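Local coordinates for protein Cg6181-pa, isoform A (Drosophila melanogaster, PDB 2VXG) that takes part in mRNA degradation, apparently in decapping, and is required for silencing a subset of endogenous miRNA targets, at residues Asp5-Leu10 / Leu29-Phe34. Sequence-based numbering, arbitrary orientation.
Sequences DSIKQL and LGLVEF
The phenyl ring of Phe34 is the flat group that meets helix 2-13, and Lys8 and Ile7 both approach its CE2-CZ end at oblique angles. The Lys8 and Phe34 side chains cross at about a right angle, with Lys8 CG 3.5 Å from Phe34 CZ and Lys8 CD following at 3.6 Å from that same CZ. Ile7 reaches the neighbouring ring atom, its CG2 methyl standing 4.0 Å from Phe34 CE2. With CB directed at helix 2-13 and CG anti to the backbone N (chi1 167°), the Phe34 ring reaches Lys8 and Ile7. On the helix 29-38 side, the imidazole of His38 meets the Phe34 ring with the two planes inclined at about 50°. The other branch of Ile7 serves a second partner, since its CD1 packs against Leu31 CD1 at 3.8 Å. No hydrogen bond or salt bridge joins the two segments, so the link is purely van der Waals, burying 192 Å² in all. Replacing Lys8 with alanine removes the CG and CD methylenes and would probably leave Phe34 CZ without its aliphatic cover and the ring freer to shift. The segment axes run in roughly the same direction, 32° apart, and stay 11.2 Å from each other at closest approach, a spacing filled by Ile7, Leu31, the Phe34 ring and the methylene part of Lys8. Helix 16-25 connects the two along the chain and contacts both: Ile7 touches Gln22 and Ala23, while Val32 lies on Leu24. Val32 also contacts Leu60 and Gln63 of helix 54-66, extending the packing into the rest of this all-helical C-terminal domain of Ge-1.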
loop_
_atom_site.group_PDB
_atom_site.type_symbol
_atom_site.label_atom_id
_atom_site.label_comp_id
_atom_site.label_asym_id
_atom_site.label_seq_id
_atom_site.Cartn_x
_atom_site.Cartn_y
_atom_site.Cartn_z
ATOM N N ASP A 5 -6.450 -9.721 16.410
ATOM C CA ASP A 5 -6.497 -11.158 16.637
ATOM C C ASP A 5 -7.022 -11.905 15.436
ATOM O O ASP A 5 -6.428 -12.900 15.005
ATOM C CB ASP A 5 -7.383 -11.501 17.838
ATOM C CG ASP A 5 -6.750 -11.096 19.197
ATOM O OD1 ASP A 5 -5.572 -10.708 19.229
ATOM O OD2 ASP A 5 -7.460 -11.195 20.229
ATOM N N SER A 6 -8.124 -11.425 14.877
ATOM C CA SER A 6 -8.713 -12.078 13.710
ATOM C C SER A 6 -7.760 -12.032 12.531
ATOM O O SER A 6 -7.625 -13.002 11.785
ATOM C CB SER A 6 -10.020 -11.400 13.311
ATOM O OG SER A 6 -10.506 -11.929 12.100
ATOM N N ILE A 7 -7.168 -10.869 12.337
ATOM C CA ILE A 7 -6.132 -10.659 11.307
ATOM C C ILE A 7 -4.948 -11.595 11.456
ATOM O O ILE A 7 -4.508 -12.194 10.477
ATOM C CB ILE A 7 -5.648 -9.194 11.301
ATOM C CG1 ILE A 7 -6.709 -8.330 10.610
ATOM C CG2 ILE A 7 -4.290 -9.043 10.619
ATOM C CD1 ILE A 7 -6.671 -6.875 10.966
ATOM N N LYS A 8 -4.437 -11.747 12.670
ATOM C CA LYS A 8 -3.292 -12.641 12.862
ATOM C C LYS A 8 -3.695 -14.068 12.544
ATOM O O LYS A 8 -2.945 -14.793 11.910
ATOM C CB LYS A 8 -2.705 -12.506 14.264
ATOM C CG LYS A 8 -2.243 -11.102 14.515
ATOM C CD LYS A 8 -1.126 -11.009 15.496
ATOM C CE LYS A 8 -1.614 -11.227 16.887
ATOM N NZ LYS A 8 -0.432 -11.237 17.755
ATOM N N GLN A 9 -4.887 -14.443 12.981
ATOM C CA GLN A 9 -5.502 -15.730 12.673
ATOM C C GLN A 9 -5.564 -16.033 11.168
ATOM O O GLN A 9 -5.131 -17.102 10.687
ATOM C CB GLN A 9 -6.891 -15.724 13.269
ATOM C CG GLN A 9 -7.667 -16.982 13.097
ATOM C CD GLN A 9 -8.635 -17.198 14.235
ATOM O OE1 GLN A 9 -9.484 -16.323 14.528
ATOM N NE2 GLN A 9 -8.541 -18.375 14.888
ATOM N N LEU A 10 -6.129 -15.084 10.432
ATOM C CA LEU A 10 -6.298 -15.206 8.970
ATOM C C LEU A 10 -4.963 -15.389 8.278
ATOM O O LEU A 10 -4.803 -16.301 7.485
ATOM C CB LEU A 10 -7.059 -13.986 8.428
ATOM C CG LEU A 10 -8.535 -14.045 8.842
ATOM C CD1 LEU A 10 -9.291 -12.737 8.644
ATOM C CD2 LEU A 10 -9.216 -15.227 8.113
ATOM N N LEU A 29 -5.388 3.291 9.582
ATOM C CA LEU A 29 -4.053 3.062 9.022
ATOM C C LEU A 29 -3.144 2.377 10.021
ATOM O O LEU A 29 -2.265 1.643 9.621
ATOM C CB LEU A 29 -3.441 4.362 8.491
ATOM C CG LEU A 29 -2.123 4.247 7.692
ATOM C CD1 LEU A 29 -2.132 3.204 6.501
ATOM C CD2 LEU A 29 -1.667 5.619 7.222
ATOM N N GLY A 30 -3.374 2.573 11.312
ATOM C CA GLY A 30 -2.635 1.847 12.352
ATOM C C GLY A 30 -2.860 0.327 12.306
ATOM O O GLY A 30 -1.932 -0.477 12.536
ATOM N N LEU A 31 -4.086 -0.083 12.010
ATOM C CA LEU A 31 -4.383 -1.511 11.874
ATOM C C LEU A 31 -3.763 -2.114 10.601
ATOM O O LEU A 31 -3.281 -3.245 10.616
ATOM C CB LEU A 31 -5.889 -1.720 11.871
ATOM C CG LEU A 31 -6.328 -3.183 11.871
ATOM C CD1 LEU A 31 -5.858 -3.898 13.209
ATOM C CD2 LEU A 31 -7.879 -3.155 11.712
ATOM N N VAL A 32 -3.770 -1.337 9.529
ATOM C CA VAL A 32 -3.069 -1.681 8.314
ATOM C C VAL A 32 -1.583 -1.903 8.607
ATOM O O VAL A 32 -1.028 -2.928 8.171
ATOM C CB VAL A 32 -3.275 -0.625 7.195
ATOM C CG1 VAL A 32 -2.424 -0.992 5.944
ATOM C CG2 VAL A 32 -4.771 -0.519 6.821
ATOM N N GLU A 33 -0.949 -0.956 9.314
ATOM C CA GLU A 33 0.473 -1.116 9.704
ATOM C C GLU A 33 0.744 -2.341 10.549
ATOM O O GLU A 33 1.660 -3.092 10.237
ATOM C CB GLU A 33 1.019 0.123 10.371
ATOM C CG GLU A 33 1.072 1.276 9.457
ATOM C CD GLU A 33 1.631 2.532 10.124
ATOM O OE1 GLU A 33 2.698 2.408 10.783
ATOM O OE2 GLU A 33 0.994 3.629 9.973
ATOM N N PHE A 34 -0.096 -2.588 11.561
ATOM C CA PHE A 34 -0.094 -3.856 12.336
ATOM C C PHE A 34 -0.150 -5.070 11.404
ATOM O O PHE A 34 0.615 -6.038 11.551
ATOM C CB PHE A 34 -1.314 -3.855 13.315
ATOM C CG PHE A 34 -1.631 -5.221 13.961
ATOM C CD1 PHE A 34 -1.034 -5.593 15.163
ATOM C CD2 PHE A 34 -2.556 -6.071 13.378
ATOM C CE1 PHE A 34 -1.326 -6.802 15.769
ATOM C CE2 PHE A 34 -2.864 -7.265 13.953
ATOM C CZ PHE A 34 -2.255 -7.648 15.160
#